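Local coordinates for protein carbohydrate kinase (Agrobacterium tumefaciens, PDB 2NWH) that probably transfers a phosphate group from ATP to a sugar or related alcohol, as other carbohydrate kinases of the ribokinase-like pfkB family do, at residues L123-R126 with A127-E130; A142-P145 with E146-T150; A178-G181 with D182-I185; Q294-K298 with D299-A303. All coordinates share one frame; numbering follows the deposited sequence.

All four interactions, in series along the chain, are turns, three at helix starts and one leading into a strand. Interactions 1 and 2 begin helices 126-134 and 146-158, with strand 137-141 of the large sheet between them. Their centres are about 15 Å apart, and Leu123 CD2 packs 3.6 Å from Thr148 O. Interaction 3 lies about 12 Å from interaction 2, centre to centre; it leads into strand 185-189 of the same sheet, and its Ala178 and Ala179 rest on helix 146-158. Interactions 1 to 3 thus gather around helix 146-158. Interaction 4 starts helix 298-305, packed on helix 271-286, across the chain's centre from interaction 2 and about 29 to 34 Å from the other centres.

Interaction 1: residues L123-R126 with A127-E130; sequences LKVR and AVRE
Val125 O, of the residue just before helix 126-134, receives Arg129 N at 3.3 Å along a nearly straight N-H line (171°) and Val128 N in a weaker bond, while Arg126 O takes Glu130 N at 2.9 Å. Val128 turns its side chain back into the bend between the two helices: its CB lies 3.2 Å from Leu123 O, and its two methyls meet two different residues. CG1, anti to the backbone N (chi1 173°), meets Leu123 CD1 at 3.9 Å, the two side chains crossing near a right angle. CG2 turns instead to Val125 CG2, 3.7 Å away. The contact is a tight corner, where a two-residue loop, Lys124 and Val125, joins short helix 120-123 to helix 126-134. Leu123 also packs on Ala151, Leu152 and Ile155 of helix 146-158, and both Leu123 and Val128 reach Leu9 of strand 5-9, so the apolar side of the corner faces the body of the protein. On the outer side Glu130, extended beyond CG, runs back along the first turn toward Arg126, its CG 3.2 Å from Arg126 O. Arg126 extends outward, its NE 5.3 Å from Glu130 OE2, too far for an ion pair.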
loop_
_atom_site.group_PDB
_atom_site.type_symbol
_atom_site.label_atom_id
_atom_site.label_comp_id
_atom_site.label_asym_id
_atom_site.label_seq_id
_atom_site.Cartn_x
_atom_site.Cartn_y
_atom_site.Cartn_z
ATOM N N LEU A 123 -3.150 -0.989 -20.357
ATOM C CA LEU A 123 -4.110 -0.502 -19.385
ATOM C C LEU A 123 -5.414 -0.135 -20.124
ATOM O O LEU A 123 -6.503 -0.256 -19.564
ATOM C CB LEU A 123 -3.591 0.771 -18.702
ATOM C CG LEU A 123 -4.500 1.319 -17.575
ATOM C CD1 LEU A 123 -4.407 0.497 -16.237
ATOM C CD2 LEU A 123 -4.128 2.759 -17.305
ATOM N N LYS A 124 -5.264 0.282 -21.372
ATOM C CA LYS A 124 -6.391 0.847 -22.153
ATOM C C LYS A 124 -7.276 -0.216 -22.804
ATOM O O LYS A 124 -8.210 0.125 -23.536
ATOM C CB LYS A 124 -5.855 1.846 -23.187
ATOM C CG LYS A 124 -5.389 3.181 -22.560
ATOM C CD LYS A 124 -4.652 4.090 -23.566
ATOM C CE LYS A 124 -3.832 5.158 -22.811
ATOM N NZ LYS A 124 -2.989 6.090 -23.659
ATOM N N VAL A 125 -6.988 -1.498 -22.590
ATOM C CA VAL A 125 -7.804 -2.559 -23.201
ATOM C C VAL A 125 -9.212 -2.575 -22.592
ATOM O O VAL A 125 -9.360 -2.292 -21.414
ATOM C CB VAL A 125 -7.132 -3.969 -23.125
ATOM C CG1 VAL A 125 -5.728 -3.955 -23.802
ATOM C CG2 VAL A 125 -7.098 -4.504 -21.710
ATOM N N ARG A 126 -10.239 -2.937 -23.375
ATOM C CA ARG A 126 -11.595 -2.997 -22.829
ATOM C C ARG A 126 -11.703 -3.720 -21.489
ATOM O O ARG A 126 -12.449 -3.276 -20.619
ATOM C CB ARG A 126 -12.552 -3.673 -23.784
ATOM C CG ARG A 126 -13.069 -2.765 -24.779
ATOM C CD ARG A 126 -13.973 -3.508 -25.729
ATOM N NE ARG A 126 -14.596 -2.508 -26.557
ATOM C CZ ARG A 126 -15.385 -2.744 -27.602
ATOM N NH1 ARG A 126 -15.665 -3.991 -27.996
ATOM N NH2 ARG A 126 -15.879 -1.702 -28.244
ATOM N N ALA A 127 -11.001 -4.844 -21.336
ATOM C CA ALA A 127 -11.177 -5.664 -20.139
ATOM C C ALA A 127 -10.819 -4.904 -18.856
ATOM O O ALA A 127 -11.487 -5.078 -17.821
ATOM C CB ALA A 127 -10.357 -6.998 -20.258
ATOM N N VAL A 128 -9.798 -4.039 -18.919
ATOM C CA VAL A 128 -9.373 -3.258 -17.740
ATOM C C VAL A 128 -10.413 -2.135 -17.518
ATOM O O VAL A 128 -10.821 -1.883 -16.388
ATOM C CB VAL A 128 -7.967 -2.640 -17.915
ATOM C CG1 VAL A 128 -7.620 -1.666 -16.712
ATOM C CG2 VAL A 128 -6.864 -3.748 -18.113
ATOM N N ARG A 129 -10.849 -1.481 -18.597
ATOM C CA ARG A 129 -11.872 -0.425 -18.450
ATOM C C ARG A 129 -13.151 -0.958 -17.824
ATOM O O ARG A 129 -13.734 -0.303 -16.993
ATOM C CB ARG A 129 -12.201 0.272 -19.767
ATOM C CG ARG A 129 -12.848 1.643 -19.504
ATOM C CD ARG A 129 -13.086 2.395 -20.769
ATOM N NE ARG A 129 -13.487 3.744 -20.425
ATOM C CZ ARG A 129 -12.706 4.800 -20.585
ATOM N NH1 ARG A 129 -13.155 6.014 -20.262
ATOM N NH2 ARG A 129 -11.500 4.645 -21.108
ATOM N N GLU A 130 -13.567 -2.155 -18.207
ATOM C CA GLU A 130 -14.743 -2.785 -17.633
ATOM C C GLU A 130 -14.522 -3.146 -16.135
ATOM O O GLU A 130 -15.433 -3.033 -15.323
ATOM C CB GLU A 130 -15.080 -4.040 -18.430
ATOM C CG GLU A 130 -15.566 -3.677 -19.844
ATOM C CD GLU A 130 -15.864 -4.883 -20.702
ATOM O OE1 GLU A 130 -15.921 -6.020 -20.202
ATOM O OE2 GLU A 130 -16.065 -4.668 -21.902
#

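Interaction 2: residues A142-P145 with E146-T150; sequences ANLP and EDTLT
The ring of Pro145 presents one face to the hydroxyl of Thr148: OG1 stands 3.6 Å from Pro145 CB, with CG and CD only slightly farther away, and the two side chains run side by side in the same direction. Asp147 OD2 comes to 3.6 Å from Pro145 CB at the ring edge. This is the strand-to-helix junction of an alpha/beta fold, where the loop after strand 137-141 turns into helix 146-158 with Pro145 as the N-cap residue. Pro145 O opens the helix by accepting Leu149 N at 3.0 Å, the donor standing nearly along the C=O axis. Thr148 OG1 lies anti to its own carbonyl carbon (chi1 -58°), which holds it over the ring; its hydrogen-bond partner is Phe118 O, so the hydroxyl also ties the helix start to the loop before helix 120-123. Leu149 fills the inner side of the turn. Its CD2 meets Leu144 CB at 4.1 Å, the two leucines crossing at a slant, while its other methyl is directed to the loop backbone. Lys175 NZ is hydrogen-bonded to Ala142 O and more weakly to Leu144 O, next to the point where Leu149 CD1 comes within 3.5 Å of Leu144 O.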
loop_
_atom_site.group_PDB
_atom_site.type_symbol
_atom_site.label_atom_id
_atom_site.label_comp_id
_atom_site.label_asym_id
_atom_site.label_seq_id
_atom_site.Cartn_x
_atom_site.Cartn_y
_atom_site.Cartn_z
ATOM N N ALA A 142 2.819 2.888 -7.017
ATOM C CA ALA A 142 3.798 3.456 -7.912
ATOM C C ALA A 142 4.777 2.394 -8.441
ATOM O O ALA A 142 5.820 2.751 -9.004
ATOM C CB ALA A 142 4.525 4.664 -7.218
ATOM N N ASN A 143 4.433 1.102 -8.284
ATOM C CA ASN A 143 5.144 0.023 -8.995
ATOM C C ASN A 143 4.858 0.042 -10.493
ATOM O O ASN A 143 5.658 -0.459 -11.311
ATOM C CB ASN A 143 4.786 -1.373 -8.469
ATOM C CG ASN A 143 5.420 -1.686 -7.150
ATOM O OD1 ASN A 143 4.727 -2.016 -6.172
ATOM N ND2 ASN A 143 6.745 -1.580 -7.096
ATOM N N LEU A 144 3.691 0.563 -10.857
ATOM C CA LEU A 144 3.306 0.656 -12.271
ATOM C C LEU A 144 4.130 1.757 -12.953
ATOM O O LEU A 144 4.542 2.722 -12.314
ATOM C CB LEU A 144 1.827 1.037 -12.406
ATOM C CG LEU A 144 0.746 0.121 -11.807
ATOM C CD1 LEU A 144 -0.632 0.738 -12.091
ATOM C CD2 LEU A 144 0.831 -1.286 -12.333
ATOM N N PRO A 145 4.367 1.628 -14.257
ATOM C CA PRO A 145 5.107 2.683 -14.971
ATOM C C PRO A 145 4.495 4.090 -14.852
ATOM O O PRO A 145 3.280 4.216 -14.728
ATOM C CB PRO A 145 5.023 2.220 -16.432
ATOM C CG PRO A 145 4.947 0.708 -16.331
ATOM C CD PRO A 145 4.007 0.507 -15.149
ATOM N N GLU A 146 5.344 5.132 -14.930
ATOM C CA GLU A 146 4.870 6.514 -14.883
ATOM C C GLU A 146 3.736 6.791 -15.875
ATOM O O GLU A 146 2.662 7.277 -15.470
ATOM C CB GLU A 146 6.040 7.519 -15.037
ATOM C CG GLU A 146 5.625 8.994 -15.213
ATOM C CD GLU A 146 6.759 9.986 -14.885
ATOM O OE1 GLU A 146 7.831 9.554 -14.401
ATOM O OE2 GLU A 146 6.565 11.211 -15.089
ATOM N N ASP A 147 3.938 6.495 -17.161
ATOM C CA ASP A 147 2.890 6.805 -18.136
ATOM C C ASP A 147 1.596 6.022 -17.912
ATOM O O ASP A 147 0.506 6.478 -18.260
ATOM C CB ASP A 147 3.364 6.723 -19.604
ATOM C CG ASP A 147 4.112 5.419 -19.936
ATOM O OD1 ASP A 147 4.394 5.193 -21.145
ATOM O OD2 ASP A 147 4.430 4.629 -19.024
ATOM N N THR A 148 1.727 4.835 -17.315
ATOM C CA THR A 148 0.570 4.029 -16.978
ATOM C C THR A 148 -0.213 4.684 -15.859
ATOM O O THR A 148 -1.445 4.716 -15.897
ATOM C CB THR A 148 0.996 2.579 -16.633
ATOM O OG1 THR A 148 1.697 2.074 -17.780
ATOM C CG2 THR A 148 -0.250 1.696 -16.414
ATOM N N LEU A 149 0.514 5.256 -14.894
ATOM C CA LEU A 149 -0.113 5.939 -13.803
ATOM C C LEU A 149 -0.868 7.164 -14.306
ATOM O O LEU A 149 -2.027 7.373 -13.965
ATOM C CB LEU A 149 0.915 6.288 -12.741
ATOM C CG LEU A 149 1.496 5.133 -11.942
ATOM C CD1 LEU A 149 2.760 5.577 -11.231
ATOM C CD2 LEU A 149 0.448 4.613 -10.958
ATOM N N THR A 150 -0.267 7.928 -15.211
ATOM C CA THR A 150 -0.995 9.061 -15.803
ATOM C C THR A 150 -2.261 8.630 -16.579
ATOM O O THR A 150 -3.346 9.248 -16.419
ATOM C CB THR A 150 -0.064 9.862 -16.700
ATOM O OG1 THR A 150 1.158 10.102 -15.989
ATOM C CG2 THR A 150 -0.706 11.202 -17.142
#

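Interaction 3: residues A178-G181 with D182-I185; sequences AALG and DIDI. With CA (calcium ion), chain B.
Ala179 O receives Asp182 N at 2.7 Å, a short bond in which the donor sits above the carbonyl plane, 42° out of it. One residue on, Leu180 O takes Ile183 N at 3.1 Å, and here the donor stands still farther out of plane, by 62°. Two successive bonds from residue i+3 back to residue i make two overlapping type I beta turns in the loop between helix 170-173 and strand 185-189. Ile183 closes the inner side. Its CG1 is anti to the carbonyl carbon (chi1 -71°), which sends that branch back over the turn: CG1 lies 3.6 Å from Ala179 O, and CD1 reaches Ala179 CB at 4.1 Å and, slightly more loosely, Leu180 CD2. Beyond the turn the same isoleucine packs on Leu163 and Ala165 of strand 163-166 and on Leu216.

The outer side is polar. Asp182 swings its carboxylate away from the apolar patch, and OD2 forms a salt bridge with Arg157 of helix 146-158. That same oxygen takes a weak bond, 3.0 Å long, from water 2, which is a ligand of a calcium ion. The ion is bound directly by Ala178 O at 2.4 Å and by waters 1, 2 and 3; water 1 accepts a weak bond from Gly181 N. Asp182 therefore belongs to the second shell of the metal, and its negative charge, shared between Arg157 and the hydrated ion, may help to orient water 2 and could favour a cation here.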
loop_
_atom_site.group_PDB
_atom_site.type_symbol
_atom_site.label_atom_id
_atom_site.label_comp_id
_atom_site.label_asym_id
_atom_site.label_seq_id
_atom_site.Cartn_x
_atom_site.Cartn_y
_atom_site.Cartn_z
ATOM N N ALA A 178 2.431 13.448 -12.909
ATOM C CA ALA A 178 1.371 13.867 -13.854
ATOM C C ALA A 178 -0.036 13.429 -13.394
ATOM O O ALA A 178 -1.049 14.108 -13.659
ATOM C CB ALA A 178 1.652 13.401 -15.268
ATOM N N ALA A 179 -0.094 12.327 -12.656
ATOM C CA ALA A 179 -1.379 11.764 -12.231
ATOM C C ALA A 179 -1.946 12.498 -11.010
ATOM O O ALA A 179 -3.113 12.329 -10.636
ATOM C CB ALA A 179 -1.197 10.275 -11.924
ATOM N N LEU A 180 -1.117 13.338 -10.403
ATOM C CA LEU A 180 -1.466 13.970 -9.136
ATOM C C LEU A 180 -2.838 14.600 -9.131
ATOM O O LEU A 180 -3.612 14.371 -8.218
ATOM C CB LEU A 180 -0.409 14.963 -8.734
ATOM C CG LEU A 180 0.821 14.375 -8.057
ATOM C CD1 LEU A 180 1.391 15.503 -7.218
ATOM C CD2 LEU A 180 0.469 13.119 -7.194
ATOM N N GLY A 181 -3.135 15.391 -10.156
ATOM C CA GLY A 181 -4.430 16.038 -10.290
ATOM C C GLY A 181 -5.631 15.108 -10.354
ATOM O O GLY A 181 -6.776 15.574 -10.144
ATOM N N ASP A 182 -5.384 13.820 -10.664
ATOM C CA ASP A 182 -6.433 12.797 -10.753
ATOM C C ASP A 182 -6.498 11.851 -9.524
ATOM O O ASP A 182 -7.366 10.958 -9.465
ATOM C CB ASP A 182 -6.265 11.988 -12.032
ATOM C CG ASP A 182 -6.620 12.797 -13.287
ATOM O OD1 ASP A 182 -7.694 13.439 -13.265
ATOM O OD2 ASP A 182 -5.861 12.760 -14.286
ATOM N N ILE A 183 -5.591 12.055 -8.569
ATOM C CA ILE A 183 -5.511 11.233 -7.338
ATOM C C ILE A 183 -6.237 11.917 -6.155
ATOM O O ILE A 183 -5.850 12.999 -5.696
ATOM C CB ILE A 183 -4.041 10.883 -6.979
ATOM C CG1 ILE A 183 -3.484 9.879 -7.988
ATOM C CG2 ILE A 183 -3.926 10.295 -5.531
ATOM C CD1 ILE A 183 -1.979 9.726 -7.985
ATOM N N ASP A 184 -7.304 11.283 -5.686
ATOM C CA ASP A 184 -8.057 11.779 -4.563
ATOM C C ASP A 184 -7.300 11.677 -3.250
ATOM O O ASP A 184 -7.409 12.563 -2.427
ATOM C CB ASP A 184 -9.397 11.050 -4.476
ATOM C CG ASP A 184 -10.404 11.580 -5.477
ATOM O OD1 ASP A 184 -10.052 12.490 -6.262
ATOM O OD2 ASP A 184 -11.564 11.106 -5.444
ATOM N N ILE A 185 -6.567 10.575 -3.047
ATOM C CA ILE A 185 -5.777 10.358 -1.806
ATOM C C ILE A 185 -4.452 9.651 -2.115
ATOM O O ILE A 185 -4.446 8.524 -2.641
ATOM C CB ILE A 185 -6.510 9.489 -0.756
ATOM C CG1 ILE A 185 -7.933 10.010 -0.496
ATOM C CG2 ILE A 185 -5.673 9.453 0.573
ATOM C CD1 ILE A 185 -8.898 9.025 0.133
HETATM CA CA CA B . -2.358 15.852 -14.602
HETATM O O HOH W 1 -1.088 16.832 -12.464
HETATM O O HOH W 2 -4.210 15.149 -13.465
HETATM O O HOH W 3 -2.308 14.081 -16.359
#

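Interaction 4: residues Q294-K298 with D299-A303; sequences QDLSK and DSVEA
A capping box of Ser297 and Ser300 starts helix 298-305. Ser297, at the N-cap, offers OG to Ser300 N at 2.9 Å (N-H...O 157°), and in return Ser297 N gives a weak, bent bond of 3.0 Å to Ser300 OG. Both hydroxyls lie between the backbone N and the carbonyl carbon of their own residues (chi1 68° in each), which turns each one back toward the other residue's amide. Ser300 OG has a further task: it donates to Asp295 O at 2.7 Å, in the carbonyl plane and on a lone pair, so the end of the preceding 3-10 turn is fastened to the first turn of the helix. Regular helical bonds follow from Val301 N to Ser297 O and from Glu302 N to Lys298 O, each about 3.0 Å long.

On the buried side of the turn Leu296 CD2 meets Val301 CG2 at 4.3 Å. These two apolar groups settle the helix start on helix 271-286, where Leu296 touches Ala281 and Val301 touches Gln277; Leu296 also reaches Asn48 of helix 41-51.

Ser300 OG has two partners: it spends its proton on Asp295 O, which leaves it an acceptor for Ser297 N. Its rotation is thus probably fixed; the box closes the first turn, and the bond to Asp295 O ties that turn to the loop before it.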
loop_
_atom_site.group_PDB
_atom_site.type_symbol
_atom_site.label_atom_id
_atom_site.label_comp_id
_atom_site.label_asym_id
_atom_site.label_seq_id
_atom_site.Cartn_x
_atom_site.Cartn_y
_atom_site.Cartn_z
ATOM N N GLN A 294 -2.311 -9.587 9.136
ATOM C CA GLN A 294 -3.339 -10.643 9.267
ATOM C C GLN A 294 -4.237 -10.418 10.483
ATOM O O GLN A 294 -5.391 -10.920 10.542
ATOM C CB GLN A 294 -2.747 -12.035 9.352
ATOM C CG GLN A 294 -2.165 -12.506 8.082
ATOM C CD GLN A 294 -1.670 -13.902 8.208
ATOM O OE1 GLN A 294 -0.965 -14.258 9.180
ATOM N NE2 GLN A 294 -2.046 -14.732 7.240
ATOM N N ASP A 295 -3.742 -9.640 11.427
ATOM C CA ASP A 295 -4.574 -9.262 12.635
ATOM C C ASP A 295 -5.634 -8.164 12.393
ATOM O O ASP A 295 -6.460 -7.892 13.267
ATOM C CB ASP A 295 -3.627 -8.840 13.733
ATOM C CG ASP A 295 -2.786 -9.999 14.219
ATOM O OD1 ASP A 295 -3.313 -11.133 14.341
ATOM O OD2 ASP A 295 -1.591 -9.764 14.440
ATOM N N LEU A 296 -5.615 -7.553 11.205
ATOM C CA LEU A 296 -6.607 -6.541 10.821
ATOM C C LEU A 296 -7.972 -7.116 10.535
ATOM O O LEU A 296 -8.109 -8.096 9.798
ATOM C CB LEU A 296 -6.188 -5.654 9.617
ATOM C CG LEU A 296 -4.961 -4.797 9.745
ATOM C CD1 LEU A 296 -4.592 -4.219 8.374
ATOM C CD2 LEU A 296 -5.307 -3.639 10.698
ATOM N N SER A 297 -8.980 -6.473 11.145
ATOM C CA SER A 297 -10.393 -6.787 10.913
ATOM C C SER A 297 -11.169 -5.572 11.401
ATOM O O SER A 297 -10.610 -4.709 12.096
ATOM C CB SER A 297 -10.817 -8.042 11.705
ATOM O OG SER A 297 -10.805 -7.791 13.100
ATOM N N LYS A 298 -12.451 -5.469 11.051
ATOM C CA LYS A 298 -13.254 -4.351 11.579
ATOM C C LYS A 298 -13.235 -4.452 13.083
ATOM O O LYS A 298 -13.145 -3.459 13.777
ATOM C CB LYS A 298 -14.710 -4.476 11.122
ATOM C CG LYS A 298 -14.909 -4.115 9.672
ATOM C CD LYS A 298 -16.405 -4.125 9.332
ATOM C CE LYS A 298 -17.077 -2.883 9.877
ATOM N NZ LYS A 298 -18.490 -2.747 9.369
ATOM N N ASP A 299 -13.341 -5.662 13.602
ATOM C CA ASP A 299 -13.378 -5.781 15.063
ATOM C C ASP A 299 -12.071 -5.393 15.764
ATOM O O ASP A 299 -12.103 -4.783 16.850
ATOM C CB ASP A 299 -13.870 -7.151 15.485
ATOM C CG ASP A 299 -15.341 -7.374 15.129
ATOM O OD1 ASP A 299 -16.102 -6.425 14.755
ATOM O OD2 ASP A 299 -15.728 -8.521 15.255
ATOM N N SER A 300 -10.921 -5.746 15.187
ATOM C CA SER A 300 -9.681 -5.403 15.859
ATOM C C SER A 300 -9.412 -3.897 15.773
ATOM O O SER A 300 -8.857 -3.292 16.695
ATOM C CB SER A 300 -8.505 -6.230 15.352
ATOM O OG SER A 300 -8.165 -5.895 14.014
ATOM N N VAL A 301 -9.819 -3.281 14.669
ATOM C CA VAL A 301 -9.651 -1.858 14.530
ATOM C C VAL A 301 -10.524 -1.177 15.592
ATOM O O VAL A 301 -10.066 -0.302 16.308
ATOM C CB VAL A 301 -9.990 -1.338 13.074
ATOM C CG1 VAL A 301 -10.168 0.197 13.085
ATOM C CG2 VAL A 301 -8.868 -1.748 12.062
ATOM N N GLU A 302 -11.790 -1.579 15.664
ATOM C CA GLU A 302 -12.717 -1.155 16.713
ATOM C C GLU A 302 -12.084 -1.266 18.108
ATOM O O GLU A 302 -12.201 -0.341 18.914
ATOM C CB GLU A 302 -13.988 -2.015 16.604
ATOM C CG GLU A 302 -15.176 -1.646 17.486
ATOM C CD GLU A 302 -16.326 -2.710 17.390
ATOM O OE1 GLU A 302 -16.034 -3.943 17.465
ATOM O OE2 GLU A 302 -17.499 -2.313 17.246
ATOM N N ALA A 303 -11.378 -2.375 18.383
ATOM C CA ALA A 303 -10.772 -2.587 19.693
ATOM C C ALA A 303 -9.548 -1.674 19.969
ATOM O O ALA A 303 -9.280 -1.331 21.138
ATOM C CB ALA A 303 -10.401 -4.071 19.892
#